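Local coordinates for copper-containing nitrite reductase (Hyphomicrobium denitrificans 1NES1, PDB 6TFO) that catalyses the reduction of nitrite to nitric oxide at copper centres, probably drawing its electrons from a cytochrome c, at the interface of chains A and B and the interface of chains A and C. Numbering follows the deposited sequence. Chains: chain A/B/C, Copper-containing nitrite reductase.

Contact 1: the interface of chains A and B. Residues chain A 444, 446-448; chain B 166, 209, 248-250.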
loop_
_atom_site.group_PDB
_atom_site.type_symbol
_atom_site.label_atom_id
_atom_site.label_comp_id
_atom_site.label_asym_id
_atom_site.label_seq_id
_atom_site.Cartn_x
_atom_site.Cartn_y
_atom_site.Cartn_z
ATOM N N HIS A 444 37.489 41.933 15.062
ATOM C CA HIS A 444 36.930 43.103 14.330
ATOM C C HIS A 444 36.904 42.849 12.825
ATOM O O HIS A 444 37.628 41.937 12.343
ATOM C CB HIS A 444 37.680 44.406 14.670
ATOM C CG HIS A 444 39.089 44.502 14.186
ATOM N ND1 HIS A 444 40.178 44.273 15.012
ATOM C CD2 HIS A 444 39.596 44.850 12.982
ATOM C CE1 HIS A 444 41.295 44.465 14.331
ATOM N NE2 HIS A 444 40.961 44.820 13.082
ATOM N N GLY A 446 37.646 43.870 8.846
ATOM C CA GLY A 446 38.803 44.463 8.149
ATOM C C GLY A 446 40.127 44.055 8.788
ATOM O O GLY A 446 40.130 43.369 9.810
ATOM N N PRO A 447 41.276 44.445 8.181
ATOM C CA PRO A 447 42.600 44.108 8.716
ATOM C C PRO A 447 43.021 45.061 9.836
ATOM O O PRO A 447 42.246 45.941 10.218
ATOM C CB PRO A 447 43.494 44.225 7.466
ATOM C CG PRO A 447 42.839 45.313 6.628
ATOM C CD PRO A 447 41.358 45.230 6.933
ATOM N N PRO A 448 44.240 44.895 10.417
ATOM C CA PRO A 448 44.823 45.894 11.326
ATOM C C PRO A 448 45.031 47.287 10.714
ATOM O O PRO A 448 44.590 48.262 11.324
ATOM C CB PRO A 448 46.193 45.302 11.675
ATOM C CG PRO A 448 46.029 43.804 11.462
ATOM C CD PRO A 448 45.071 43.681 10.299
ATOM N N THR B 166 51.416 38.947 13.515
ATOM C CA THR B 166 50.225 39.011 12.635
ATOM C C THR B 166 50.407 37.998 11.501
ATOM O O THR B 166 51.441 38.067 10.830
ATOM C CB THR B 166 49.991 40.431 12.120
ATOM O OG1 THR B 166 49.518 41.184 13.238
ATOM C CG2 THR B 166 48.983 40.499 10.990
ATOM N N GLU B 209 44.684 37.652 10.501
ATOM C CA GLU B 209 44.010 38.490 9.477
ATOM C C GLU B 209 43.423 37.528 8.450
ATOM O O GLU B 209 44.168 37.078 7.553
ATOM C CB GLU B 209 44.985 39.464 8.824
ATOM C CG GLU B 209 44.363 40.303 7.727
ATOM C CD GLU B 209 45.371 41.180 7.004
ATOM O OE1 GLU B 209 45.380 41.199 5.758
ATOM O OE2 GLU B 209 46.142 41.858 7.706
ATOM N N VAL B 248 36.797 40.249 5.366
ATOM C CA VAL B 248 38.092 40.222 6.095
ATOM C C VAL B 248 37.757 40.368 7.573
ATOM O O VAL B 248 37.028 41.305 7.899
ATOM C CB VAL B 248 39.039 41.339 5.613
ATOM C CG1 VAL B 248 40.398 41.230 6.277
ATOM C CG2 VAL B 248 39.192 41.349 4.098
ATOM N N VAL B 249 38.217 39.448 8.413
ATOM C CA VAL B 249 38.080 39.550 9.896
ATOM C C VAL B 249 39.481 39.395 10.507
ATOM O O VAL B 249 40.293 38.611 9.968
ATOM C CB VAL B 249 37.080 38.508 10.436
ATOM C CG1 VAL B 249 37.554 37.082 10.204
ATOM C CG2 VAL B 249 36.755 38.725 11.905
ATOM N N THR B 250 39.782 40.132 11.576
ATOM C CA THR B 250 41.008 39.929 12.388
ATOM C C THR B 250 40.580 39.403 13.755
ATOM O O THR B 250 39.522 39.841 14.261
ATOM C CB THR B 250 41.843 41.213 12.466
ATOM O OG1 THR B 250 42.153 41.696 11.150
ATOM C CG2 THR B 250 43.126 40.967 13.223
#
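B:Thr250 and A:His444 pair in an antiparallel beta bridge, joining the C-terminal strand 443-445 of one cupredoxin-type nitrite reductase subunit to strand 246-252 of its neighbour, in keeping with the homotrimer. The bridge is closed both ways: A:His444 N donates to B:Thr250 O at 3.0 Å, and B:Thr250 N donates to A:His444 O at 2.9 Å. The imidazole of A:His444, with CG lodged between its backbone N and carbonyl carbon (chi1 68°), lies beside the threonine, and B:Thr250 CB sits over one ring face toward the rim, 3.8 Å from A:His444 CE1.

B:Thr250 adds a side-chain bond. Its hydroxyl OG1, anti to its own carbonyl carbon (chi1 -55°), donates to A:Gly446 O at 2.9 Å, in the carbonyl plane and on a lone pair. A:Gly446 N bonds in turn to B:Val248 O at 2.8 Å, which holds the glycine at both its N and its O.

Beyond it the two prolines carry the tail over B:Glu209. A:Pro448 CD meets the carboxylate oxygen B:Glu209 OE2 at 3.3 Å, while A:Pro447 CB packs 3.6 Å from B:Glu209 CD.

Contact 2: the interface of chains A and B. Residues chain A 410, 438-439, 443-445; chain B 238, 249-250.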
loop_
_atom_site.group_PDB
_atom_site.type_symbol
_atom_site.label_atom_id
_atom_site.label_comp_id
_atom_site.label_asym_id
_atom_site.label_seq_id
_atom_site.Cartn_x
_atom_site.Cartn_y
_atom_site.Cartn_z
ATOM N N ARG A 410 35.195 39.788 25.677
ATOM C CA ARG A 410 34.532 40.805 24.820
ATOM C C ARG A 410 33.050 40.475 24.601
ATOM O O ARG A 410 32.616 39.385 25.001
ATOM C CB ARG A 410 35.283 40.922 23.492
ATOM C CG ARG A 410 35.399 39.618 22.716
ATOM C CD ARG A 410 35.343 39.926 21.230
ATOM N NE ARG A 410 34.065 40.547 20.908
ATOM C CZ ARG A 410 33.824 41.334 19.864
ATOM N NH1 ARG A 410 34.776 41.632 19.003
ATOM N NH2 ARG A 410 32.614 41.818 19.673
ATOM N N LYS A 438 30.865 46.022 18.610
ATOM C CA LYS A 438 31.047 45.070 17.481
ATOM C C LYS A 438 32.541 44.773 17.299
ATOM O O LYS A 438 32.882 43.585 17.254
ATOM C CB LYS A 438 30.445 45.627 16.182
ATOM C CG LYS A 438 31.155 46.828 15.546
ATOM C CD LYS A 438 31.119 48.147 16.337
ATOM C CE LYS A 438 29.730 48.747 16.439
ATOM N NZ LYS A 438 29.471 49.322 17.779
ATOM N N ASN A 439 33.373 45.818 17.202
ATOM C CA ASN A 439 34.816 45.737 16.843
ATOM C C ASN A 439 35.676 46.172 18.036
ATOM O O ASN A 439 35.521 47.314 18.494
ATOM C CB ASN A 439 35.151 46.575 15.604
ATOM C CG ASN A 439 34.516 46.043 14.337
ATOM O OD1 ASN A 439 34.301 44.845 14.179
ATOM N ND2 ASN A 439 34.198 46.933 13.423
ATOM N N MET A 443 38.424 40.741 18.261
ATOM C CA MET A 443 37.779 40.393 16.964
ATOM C C MET A 443 37.174 41.652 16.331
ATOM O O MET A 443 36.407 42.346 17.041
ATOM C CB MET A 443 36.683 39.343 17.176
ATOM C CG MET A 443 36.074 38.829 15.896
ATOM S SD MET A 443 35.045 37.380 16.209
ATOM C CE MET A 443 36.325 36.142 16.443
ATOM N N HIS A 444 37.489 41.933 15.062
ATOM C CA HIS A 444 36.930 43.103 14.330
ATOM C C HIS A 444 36.904 42.849 12.825
ATOM O O HIS A 444 37.628 41.937 12.343
ATOM C CB HIS A 444 37.680 44.406 14.670
ATOM C CG HIS A 444 39.089 44.502 14.186
ATOM N ND1 HIS A 444 40.178 44.273 15.012
ATOM C CD2 HIS A 444 39.596 44.850 12.982
ATOM C CE1 HIS A 444 41.295 44.465 14.331
ATOM N NE2 HIS A 444 40.961 44.820 13.082
ATOM N N GLU A 445 36.113 43.654 12.112
ATOM C CA GLU A 445 36.003 43.556 10.637
ATOM C C GLU A 445 37.225 44.265 10.045
ATOM O O GLU A 445 37.781 45.127 10.723
ATOM C CB GLU A 445 34.653 44.072 10.133
ATOM C CG GLU A 445 34.382 45.537 10.399
ATOM C CD GLU A 445 33.092 46.008 9.753
ATOM O OE1 GLU A 445 32.182 46.469 10.477
ATOM O OE2 GLU A 445 32.994 45.895 8.518
ATOM N N TYR B 238 31.159 37.994 11.006
ATOM C CA TYR B 238 31.952 38.983 10.226
ATOM C C TYR B 238 32.252 38.428 8.825
ATOM O O TYR B 238 32.719 39.227 7.993
ATOM C CB TYR B 238 33.251 39.352 10.961
ATOM C CG TYR B 238 33.075 39.845 12.377
ATOM C CD1 TYR B 238 32.891 38.955 13.425
ATOM C CD2 TYR B 238 33.060 41.199 12.676
ATOM C CE1 TYR B 238 32.683 39.392 14.721
ATOM C CE2 TYR B 238 32.847 41.654 13.969
ATOM C CZ TYR B 238 32.659 40.746 14.996
ATOM O OH TYR B 238 32.455 41.178 16.270
ATOM N N VAL B 249 38.217 39.448 8.413
ATOM C CA VAL B 249 38.080 39.550 9.896
ATOM C C VAL B 249 39.481 39.395 10.507
ATOM O O VAL B 249 40.293 38.611 9.968
ATOM C CB VAL B 249 37.080 38.508 10.436
ATOM C CG1 VAL B 249 37.554 37.082 10.204
ATOM C CG2 VAL B 249 36.755 38.725 11.905
ATOM N N THR B 250 39.782 40.132 11.576
ATOM C CA THR B 250 41.008 39.929 12.388
ATOM C C THR B 250 40.580 39.403 13.755
ATOM O O THR B 250 39.522 39.841 14.261
ATOM C CB THR B 250 41.843 41.213 12.466
ATOM O OG1 THR B 250 42.153 41.696 11.150
ATOM C CG2 THR B 250 43.126 40.967 13.223
#
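B:Tyr238, at the end of 3-10 helix 232-238, pushes its phenol into chain A across the trimer interface, and its hydroxyl OH donates to the backbone O of A:Lys438 at 2.6 Å. That oxygen lies at the edge of the phenol, in the ring plane, and the donor is somewhat tilted from the carbonyl plane. A phenylalanine in place of B:Tyr238 would probably leave the carbonyl of A:Lys438 without its donor from chain B. The same oxygen is gripped from within its own chain by the end of the A:Arg410 guanidinium, NH2 at 3.0 Å and NH1 at 3.2 Å from A:Lys438 O, so three donors converge on one acceptor. A:Arg410 and B:Tyr238 meet tip to tip with their planes 72° apart, and the arginine's charge is likely to polarise the shared carbonyl.

A:Met443 packs at the CE1 side of the ring. With CG anti to the backbone N (chi1 -174°), A:Met443 CG lies above the rim, 3.6 Å from B:Tyr238 CE1, and A:Met443 SD lies farther out, past the edge, 3.4 Å from the same B:Tyr238 CE1.

On the opposite rim, A:Asn439 runs alongside the ring in the opposite direction, its amide turned 34° from it, and A:Asn439 OD1 comes to 3.5 Å from B:Tyr238 CE2. The amide is steadied by A:Glu445, whose backbone N donates to A:Asn439 OD1 at 3.0 Å.

Contact 3: the interface of chains A and C. Residues chain A 43, 120-122, 124-125; chain C 43, 120-122, 125.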
loop_
_atom_site.group_PDB
_atom_site.type_symbol
_atom_site.label_atom_id
_atom_site.label_comp_id
_atom_site.label_asym_id
_atom_site.label_seq_id
_atom_site.Cartn_x
_atom_site.Cartn_y
_atom_site.Cartn_z
ATOM N N MET A 43 1.301 21.800 -11.249
ATOM C CA MET A 43 2.618 21.485 -10.642
ATOM C C MET A 43 2.987 22.647 -9.708
ATOM O O MET A 43 3.115 23.787 -10.200
ATOM C CB MET A 43 3.693 21.315 -11.710
ATOM C CG MET A 43 4.896 20.566 -11.188
ATOM S SD MET A 43 6.059 20.124 -12.463
ATOM C CE MET A 43 6.116 21.638 -13.413
ATOM N N PRO A 120 12.398 24.989 -17.385
ATOM C CA PRO A 120 11.550 25.393 -18.506
ATOM C C PRO A 120 10.068 25.053 -18.281
ATOM O O PRO A 120 9.735 23.891 -18.056
ATOM C CB PRO A 120 12.130 24.614 -19.691
ATOM C CG PRO A 120 13.590 24.402 -19.318
ATOM C CD PRO A 120 13.570 24.202 -17.811
ATOM N N GLY A 121 9.231 26.094 -18.263
ATOM C CA GLY A 121 7.766 25.981 -18.202
ATOM C C GLY A 121 7.215 25.757 -16.801
ATOM O O GLY A 121 5.972 25.880 -16.662
ATOM N N HIS A 122 8.045 25.458 -15.786
ATOM C CA HIS A 122 7.547 24.995 -14.459
ATOM C C HIS A 122 6.801 26.137 -13.764
ATOM O O HIS A 122 5.831 25.861 -13.040
ATOM C CB HIS A 122 8.673 24.393 -13.623
ATOM C CG HIS A 122 9.061 23.019 -14.053
ATOM N ND1 HIS A 122 9.438 22.031 -13.150
ATOM C CD2 HIS A 122 9.120 22.448 -15.275
ATOM C CE1 HIS A 122 9.730 20.920 -13.800
ATOM N NE2 HIS A 122 9.557 21.150 -15.110
ATOM N N GLN A 124 5.095 28.751 -15.288
ATOM C CA GLN A 124 3.805 28.778 -16.030
ATOM C C GLN A 124 2.905 27.631 -15.540
ATOM O O GLN A 124 1.708 27.887 -15.353
ATOM C CB GLN A 124 4.040 28.677 -17.535
ATOM C CG GLN A 124 4.628 29.936 -18.160
ATOM C CD GLN A 124 5.154 29.620 -19.539
ATOM O OE1 GLN A 124 6.254 29.080 -19.677
ATOM N NE2 GLN A 124 4.353 29.913 -20.563
ATOM N N ALA A 125 3.461 26.433 -15.308
ATOM C CA ALA A 125 2.709 25.208 -14.922
ATOM C C ALA A 125 2.149 25.315 -13.499
ATOM O O ALA A 125 1.346 24.444 -13.148
ATOM C CB ALA A 125 3.603 24.002 -15.043
ATOM N N MET C 43 7.980 16.080 -17.015
ATOM C CA MET C 43 6.527 15.844 -17.207
ATOM C C MET C 43 6.313 15.379 -18.652
ATOM O O MET C 43 6.653 16.151 -19.582
ATOM C CB MET C 43 5.746 17.130 -16.960
ATOM C CG MET C 43 4.298 16.900 -16.666
ATOM S SD MET C 43 3.558 18.519 -16.326
ATOM C CE MET C 43 2.790 18.130 -14.758
ATOM N N PRO C 120 -0.105 25.781 -20.277
ATOM C CA PRO C 120 1.038 26.671 -20.066
ATOM C C PRO C 120 2.270 25.944 -19.518
ATOM O O PRO C 120 2.192 25.337 -18.458
ATOM C CB PRO C 120 0.513 27.709 -19.051
ATOM C CG PRO C 120 -0.993 27.734 -19.288
ATOM C CD PRO C 120 -1.347 26.305 -19.668
ATOM N N GLY C 121 3.352 25.975 -20.289
ATOM C CA GLY C 121 4.658 25.443 -19.872
ATOM C C GLY C 121 4.815 23.938 -20.051
ATOM O O GLY C 121 5.958 23.480 -19.933
ATOM N N HIS C 122 3.749 23.169 -20.300
ATOM C CA HIS C 122 3.787 21.682 -20.204
ATOM C C HIS C 122 4.661 21.126 -21.327
ATOM O O HIS C 122 5.335 20.098 -21.108
ATOM C CB HIS C 122 2.377 21.083 -20.192
ATOM C CG HIS C 122 1.695 21.242 -18.874
ATOM N ND1 HIS C 122 0.828 20.299 -18.376
ATOM C CD2 HIS C 122 1.766 22.217 -17.942
ATOM C CE1 HIS C 122 0.381 20.695 -17.195
ATOM N NE2 HIS C 122 0.961 21.858 -16.899
ATOM N N ALA C 125 8.175 21.661 -20.362
ATOM C CA ALA C 125 8.445 20.750 -19.221
ATOM C C ALA C 125 8.708 19.308 -19.682
ATOM O O ALA C 125 9.140 18.503 -18.848
ATOM C CB ALA C 125 7.298 20.812 -18.254
#
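A:Gly121 and C:Gly121 meet back to back in a two-fold contact between cupredoxin loops, each carrying a type 1 copper ligand, A:His122 or C:His122; it may be an assembly or crystal contact rather than a physiological one. The glycine CA atoms meet, A:Gly121 CA to C:Gly121 CA, at 3.6 Å, an approach that the absence of side chains permits. On either side each alanine meets the histidine of the other chain: C:Ala125 CB lies 3.9 Å from A:His122 CD2, and A:Ala125 CB touches C:His122 in the same way. Each methyl thus rests against the CD2-NE2 side of a ring whose ND1 is the usual copper-binding nitrogen of cupredoxins. A:Gln124 CB joins this packed part, 4.0 Å from C:Pro120 CB.

The packing is apolar in character: the approach of A:Ala125 N to C:Pro120 O, and its twin, is 3.6 Å, too long for a bond.

The margins are looser. The extended chain of A:Gln124 brings its amide alongside C:Gly121, with A:Gln124 OE1 4.0 Å from C:Gly121 CA. Elsewhere the methionines face each other at 4.5 Å, A:Met43 SD to C:Met43 CE, and here the symmetry slips: the final torsion is 44° in A and -128° in C. Consequently methyl CE lies over the A:His122 ring, whereas sulphur SD lies over that of C:His122.

Contacts 1 and 2 are neighbouring parts of one A-B interface, their C-alpha centres about 7 Å apart, and they share A:His444, B:Val249 and B:Thr250. The same short strand pairing, 443-445 with 246-252, therefore runs through both, with the C-terminal tail continuing into contact 1 and the phenol site flanking it in contact 2. The C-alpha centre of contact 3 lies about 49 Å from that of contact 1 and 48 Å from that of contact 2, and it shares no residue with them. The A-B interface, not an exact two-fold, fits the homotrimer; contact 3 is two-fold and may link trimers in the six-copy assembly or reflect crystal packing.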